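Local coordinates for N-(5'-phosphoribosyl)anthranilate isomerase (Pyrococcus furiosus, PDB 4AAJ), which catalyses the third step of tryptophan biosynthesis from chorismate, isomerising N-(5-phospho-beta-D-ribosyl)anthranilate to 1-(2-carboxyphenylamino)-1-deoxy-D-ribulose 5-phosphate, at residues K111-V124 and E141-T154. Residues are numbered along the deposited sequence; the frame is centred on the assembly and turned at random.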
loop_
_atom_site.group_PDB
_atom_site.type_symbol
_atom_site.label_atom_id
_atom_site.label_comp_id
_atom_site.label_asym_id
_atom_site.label_seq_id
_atom_site.Cartn_x
_atom_site.Cartn_y
_atom_site.Cartn_z
ATOM N N LYS A 111 -4.064 16.728 -1.502
ATOM C CA LYS A 111 -3.008 17.051 -0.529
ATOM C C LYS A 111 -3.188 18.434 0.085
ATOM O O LYS A 111 -3.102 18.585 1.297
ATOM C CB LYS A 111 -1.622 16.945 -1.162
ATOM C CG LYS A 111 -1.152 15.519 -1.386
ATOM C CD LYS A 111 0.172 15.437 -2.144
ATOM C CE LYS A 111 1.309 16.185 -1.454
ATOM N NZ LYS A 111 1.646 15.681 -0.092
ATOM N N LYS A 112 -3.460 19.429 -0.754
ATOM C CA LYS A 112 -3.574 20.816 -0.293
ATOM C C LYS A 112 -4.815 21.020 0.560
ATOM O O LYS A 112 -4.721 21.519 1.683
ATOM C CB LYS A 112 -3.560 21.803 -1.466
ATOM C CG LYS A 112 -2.334 21.711 -2.366
ATOM C CD LYS A 112 -1.028 21.810 -1.587
ATOM C CE LYS A 112 0.167 21.403 -2.442
ATOM N NZ LYS A 112 0.273 22.201 -3.697
ATOM N N GLU A 113 -5.967 20.611 0.033
ATOM C CA GLU A 113 -7.246 20.813 0.710
ATOM C C GLU A 113 -7.367 20.015 2.001
ATOM O O GLU A 113 -7.919 20.505 2.985
ATOM C CB GLU A 113 -8.411 20.493 -0.238
ATOM C CG GLU A 113 -9.797 20.669 0.366
ATOM C CD GLU A 113 -10.916 20.610 -0.661
ATOM O OE1 GLU A 113 -10.635 20.396 -1.860
ATOM O OE2 GLU A 113 -12.088 20.773 -0.265
ATOM N N PHE A 114 -6.847 18.790 2.003
ATOM C CA PHE A 114 -7.068 17.877 3.120
ATOM C C PHE A 114 -5.822 17.561 3.952
ATOM O O PHE A 114 -5.931 17.025 5.049
ATOM C CB PHE A 114 -7.724 16.587 2.625
ATOM C CG PHE A 114 -9.107 16.793 2.078
ATOM C CD1 PHE A 114 -10.176 17.057 2.934
ATOM C CD2 PHE A 114 -9.339 16.751 0.712
ATOM C CE1 PHE A 114 -11.451 17.258 2.429
ATOM C CE2 PHE A 114 -10.608 16.941 0.202
ATOM C CZ PHE A 114 -11.667 17.200 1.062
ATOM N N GLY A 115 -4.644 17.881 3.429
ATOM C CA GLY A 115 -3.398 17.561 4.121
ATOM C C GLY A 115 -3.149 16.069 4.273
ATOM O O GLY A 115 -2.414 15.646 5.166
ATOM N N VAL A 116 -3.772 15.263 3.414
ATOM C CA VAL A 116 -3.555 13.818 3.432
ATOM C C VAL A 116 -2.186 13.442 2.883
ATOM O O VAL A 116 -1.658 14.113 1.989
ATOM C CB VAL A 116 -4.645 13.029 2.664
ATOM C CG1 VAL A 116 -5.973 13.070 3.412
ATOM C CG2 VAL A 116 -4.809 13.531 1.231
ATOM N N PHE A 117 -1.603 12.398 3.462
ATOM C CA PHE A 117 -0.418 11.745 2.911
ATOM C C PHE A 117 -0.885 10.797 1.807
ATOM O O PHE A 117 -1.763 9.976 2.039
ATOM C CB PHE A 117 0.268 10.960 4.022
ATOM C CG PHE A 117 1.523 10.240 3.599
ATOM C CD1 PHE A 117 1.460 9.053 2.862
ATOM C CD2 PHE A 117 2.774 10.723 3.988
ATOM C CE1 PHE A 117 2.612 8.376 2.488
ATOM C CE2 PHE A 117 3.936 10.042 3.625
ATOM C CZ PHE A 117 3.858 8.871 2.881
ATOM N N VAL A 118 -0.296 10.914 0.622
ATOM C CA VAL A 118 -0.750 10.144 -0.537
ATOM C C VAL A 118 0.246 9.094 -0.995
ATOM O O VAL A 118 1.381 9.415 -1.398
ATOM C CB VAL A 118 -1.094 11.054 -1.741
ATOM C CG1 VAL A 118 -1.604 10.207 -2.909
ATOM C CG2 VAL A 118 -2.137 12.096 -1.360
ATOM N N MET A 119 -0.183 7.833 -0.962
ATOM C CA MET A 119 0.597 6.784 -1.581
ATOM C C MET A 119 -0.099 6.421 -2.877
ATOM O O MET A 119 -1.309 6.176 -2.890
ATOM C CB MET A 119 0.736 5.568 -0.675
ATOM C CG MET A 119 1.548 4.449 -1.322
ATOM S SD MET A 119 2.390 3.376 -0.147
ATOM C CE MET A 119 0.962 2.778 0.755
ATOM N N LYS A 120 0.643 6.447 -3.977
ATOM C CA LYS A 120 0.066 6.043 -5.257
ATOM C C LYS A 120 0.659 4.723 -5.719
ATOM O O LYS A 120 1.870 4.501 -5.609
ATOM C CB LYS A 120 0.203 7.123 -6.354
ATOM C CG LYS A 120 -0.318 6.598 -7.698
ATOM C CD LYS A 120 -0.592 7.641 -8.762
ATOM C CE LYS A 120 -0.659 6.958 -10.125
ATOM N NZ LYS A 120 -1.997 6.387 -10.448
ATOM N N ALA A 121 -0.208 3.850 -6.223
ATOM C CA ALA A 121 0.159 2.536 -6.734
ATOM C C ALA A 121 0.472 2.564 -8.219
ATOM O O ALA A 121 -0.278 3.143 -9.012
ATOM C CB ALA A 121 -0.967 1.543 -6.479
ATOM N N PHE A 122 1.582 1.931 -8.585
ATOM C CA PHE A 122 1.979 1.800 -9.980
ATOM C C PHE A 122 2.201 0.319 -10.282
ATOM O O PHE A 122 2.854 -0.401 -9.517
ATOM C CB PHE A 122 3.250 2.617 -10.268
ATOM C CG PHE A 122 3.068 4.110 -10.141
ATOM C CD1 PHE A 122 3.230 4.746 -8.906
ATOM C CD2 PHE A 122 2.760 4.892 -11.254
ATOM C CE1 PHE A 122 3.080 6.123 -8.787
ATOM C CE2 PHE A 122 2.608 6.269 -11.140
ATOM C CZ PHE A 122 2.765 6.887 -9.900
ATOM N N ARG A 123 1.644 -0.141 -11.399
ATOM C CA ARG A 123 1.839 -1.516 -11.827
ATOM C C ARG A 123 3.229 -1.691 -12.444
ATOM O O ARG A 123 3.664 -0.886 -13.271
ATOM C CB ARG A 123 0.732 -1.951 -12.808
ATOM C CG ARG A 123 0.963 -3.303 -13.479
ATOM C CD ARG A 123 0.876 -4.465 -12.494
ATOM N NE ARG A 123 -0.441 -5.101 -12.483
ATOM C CZ ARG A 123 -0.899 -5.870 -11.495
ATOM N NH1 ARG A 123 -0.155 -6.095 -10.416
ATOM N NH2 ARG A 123 -2.110 -6.405 -11.584
ATOM N N VAL A 124 3.934 -2.729 -12.007
ATOM C CA VAL A 124 5.146 -3.162 -12.695
ATOM C C VAL A 124 4.794 -4.385 -13.551
ATOM O O VAL A 124 3.874 -5.141 -13.209
ATOM C CB VAL A 124 6.320 -3.475 -11.728
ATOM C CG1 VAL A 124 6.734 -2.230 -10.950
ATOM C CG2 VAL A 124 5.984 -4.616 -10.778
ATOM N N GLU A 141 6.785 8.221 -15.360
ATOM C CA GLU A 141 5.364 8.090 -15.032
ATOM C C GLU A 141 5.112 8.524 -13.580
ATOM O O GLU A 141 4.109 9.179 -13.289
ATOM C CB GLU A 141 4.938 6.638 -15.255
ATOM C CG GLU A 141 3.444 6.357 -15.257
ATOM C CD GLU A 141 3.150 4.871 -15.432
ATOM O OE1 GLU A 141 3.836 4.214 -16.252
ATOM O OE2 GLU A 141 2.239 4.356 -14.744
ATOM N N ILE A 142 6.045 8.167 -12.696
ATOM C CA ILE A 142 6.028 8.531 -11.274
ATOM C C ILE A 142 6.254 10.039 -11.049
ATOM O O ILE A 142 5.505 10.676 -10.306
ATOM C CB ILE A 142 7.043 7.667 -10.480
ATOM C CG1 ILE A 142 6.528 6.221 -10.359
ATOM C CG2 ILE A 142 7.343 8.249 -9.104
ATOM C CD1 ILE A 142 7.585 5.204 -9.976
ATOM N N SER A 143 7.268 10.608 -11.704
ATOM C CA SER A 143 7.578 12.036 -11.560
ATOM C C SER A 143 6.457 12.960 -12.075
ATOM O O SER A 143 6.468 14.159 -11.801
ATOM C CB SER A 143 8.930 12.376 -12.216
ATOM O OG SER A 143 8.891 12.192 -13.624
ATOM N N ARG A 144 5.500 12.392 -12.806
ATOM C CA ARG A 144 4.306 13.103 -13.279
ATOM C C ARG A 144 3.295 13.367 -12.148
ATOM O O ARG A 144 2.636 14.408 -12.116
ATOM C CB ARG A 144 3.655 12.306 -14.411
ATOM C CG ARG A 144 2.421 12.936 -15.039
ATOM C CD ARG A 144 1.836 12.013 -16.095
ATOM N NE ARG A 144 0.381 12.133 -16.193
ATOM C CZ ARG A 144 -0.407 11.261 -16.819
ATOM N NH1 ARG A 144 0.111 10.190 -17.411
ATOM N NH2 ARG A 144 -1.718 11.458 -16.854
ATOM N N TYR A 145 3.179 12.419 -11.224
ATOM C CA TYR A 145 2.344 12.598 -10.032
ATOM C C TYR A 145 3.210 13.147 -8.903
ATOM O O TYR A 145 4.429 13.025 -8.941
ATOM C CB TYR A 145 1.695 11.270 -9.632
ATOM C CG TYR A 145 0.828 10.664 -10.718
ATOM C CD1 TYR A 145 1.394 9.974 -11.784
ATOM C CD2 TYR A 145 -0.557 10.793 -10.686
ATOM C CE1 TYR A 145 0.609 9.426 -12.787
ATOM C CE2 TYR A 145 -1.351 10.244 -11.682
ATOM C CZ TYR A 145 -0.766 9.565 -12.727
ATOM O OH TYR A 145 -1.545 9.020 -13.723
ATOM N N ASN A 146 2.582 13.779 -7.918
ATOM C CA ASN A 146 3.304 14.336 -6.778
ATOM C C ASN A 146 2.989 13.537 -5.509
ATOM O O ASN A 146 2.623 14.099 -4.471
ATOM C CB ASN A 146 2.964 15.827 -6.618
ATOM C CG ASN A 146 3.696 16.481 -5.463
ATOM O OD1 ASN A 146 4.902 16.302 -5.295
ATOM N ND2 ASN A 146 2.964 17.245 -4.653
ATOM N N ALA A 147 3.134 12.216 -5.605
ATOM C CA ALA A 147 2.779 11.324 -4.501
ATOM C C ALA A 147 3.845 11.341 -3.417
ATOM O O ALA A 147 5.036 11.454 -3.712
ATOM C CB ALA A 147 2.539 9.907 -5.008
ATOM N N ASP A 148 3.408 11.244 -2.162
ATOM C CA ASP A 148 4.306 11.169 -1.009
ATOM C C ASP A 148 5.044 9.836 -0.894
ATOM O O ASP A 148 6.112 9.764 -0.288
ATOM C CB ASP A 148 3.529 11.433 0.277
ATOM C CG ASP A 148 2.918 12.821 0.303
ATOM O OD1 ASP A 148 3.699 13.801 0.349
ATOM O OD2 ASP A 148 1.672 12.941 0.238
ATOM N N MET A 149 4.455 8.775 -1.437
ATOM C CA MET A 149 5.098 7.457 -1.443
ATOM C C MET A 149 4.630 6.697 -2.664
ATOM O O MET A 149 3.497 6.869 -3.111
ATOM C CB MET A 149 4.781 6.678 -0.155
ATOM C CG MET A 149 5.455 5.302 -0.025
ATOM S SD MET A 149 7.257 5.284 -0.263
ATOM C CE MET A 149 7.762 6.253 1.161
ATOM N N VAL A 150 5.516 5.876 -3.213
ATOM C CA VAL A 150 5.187 5.045 -4.360
ATOM C C VAL A 150 4.989 3.604 -3.897
ATOM O O VAL A 150 5.813 3.037 -3.174
ATOM C CB VAL A 150 6.301 5.112 -5.444
ATOM C CG1 VAL A 150 6.187 3.960 -6.423
ATOM C CG2 VAL A 150 6.255 6.432 -6.188
ATOM N N LEU A 151 3.895 3.001 -4.330
ATOM C CA LEU A 151 3.675 1.592 -4.096
ATOM C C LEU A 151 3.785 0.909 -5.452
ATOM O O LEU A 151 3.206 1.391 -6.424
ATOM C CB LEU A 151 2.296 1.351 -3.467
ATOM C CG LEU A 151 1.798 -0.095 -3.337
ATOM C CD1 LEU A 151 2.581 -0.899 -2.317
ATOM C CD2 LEU A 151 0.311 -0.094 -2.975
ATOM N N LEU A 152 4.572 -0.160 -5.522
ATOM C CA LEU A 152 4.732 -0.925 -6.765
ATOM C C LEU A 152 4.027 -2.262 -6.628
ATOM O O LEU A 152 4.350 -3.040 -5.732
ATOM C CB LEU A 152 6.215 -1.143 -7.097
ATOM C CG LEU A 152 7.107 0.082 -7.338
ATOM C CD1 LEU A 152 8.511 -0.385 -7.733
ATOM C CD2 LEU A 152 6.528 1.016 -8.383
ATOM N N ASP A 153 3.057 -2.509 -7.512
ATOM C CA ASP A 153 2.288 -3.761 -7.520
ATOM C C ASP A 153 2.916 -4.763 -8.458
ATOM O O ASP A 153 2.997 -4.506 -9.658
ATOM C CB ASP A 153 0.860 -3.536 -8.023
ATOM C CG ASP A 153 0.072 -2.589 -7.169
ATOM O OD1 ASP A 153 0.166 -2.671 -5.926
ATOM O OD2 ASP A 153 -0.666 -1.767 -7.753
ATOM N N THR A 154 3.330 -5.906 -7.915
ATOM C CA THR A 154 3.853 -7.019 -8.707
ATOM C C THR A 154 2.719 -7.769 -9.412
ATOM O O THR A 154 1.727 -8.153 -8.787
ATOM C CB THR A 154 4.678 -7.991 -7.831
ATOM O OG1 THR A 154 5.877 -7.339 -7.398
ATOM C CG2 THR A 154 5.043 -9.268 -8.604
HETATM O O HOH W 1 -2.038 6.097 -13.204
#
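Strands 117-123 and 149-153 are neighbours in the eight-stranded parallel TIM barrel, joined through helix 131-144 as a beta-alpha-beta unit; Met119 to Arg123 pair in order with Met149 to Asp153. Lys120, opposite Val150, gives its N-H to Met149 O and accepts from Leu151 N with an N-H...O angle of 175°, the parallel pattern, and the two strand axes diverge by 31°.

On the helix-facing side of the strands, Lys120 extends with CG anti to its backbone nitrogen and lays CE centrally over a face of Tyr145, 3.6 Å from the ring centroid. Lys120 NZ makes a cation-pi contact over the same face, and a water bridges Lys120 NZ (2.8 Å) and Tyr145 OH (3.0 Å). Phe122 turns its edge to Tyr145 in an offset edge-to-face pair, planes at 75°, while Ile142 CG1 sits over the centre of a Phe122 face. A leucine in place of Tyr145 would probably leave the Lys120 ammonium without its aromatic face and the water without its hydroxyl partner.

At the strand starts, Asp148 CB lies 3.6 Å from the Phe117 ring centroid, in a CH-pi contact. From the loop before strand 149-153, the Asp148 carboxylate bridges the end of helix 104-114 and the start of strand 117-123: OD2 takes Lys111 NZ on its syn lone pair in a 2.8 Å salt bridge, and Val118 N on its anti lone pair at 2.9 Å.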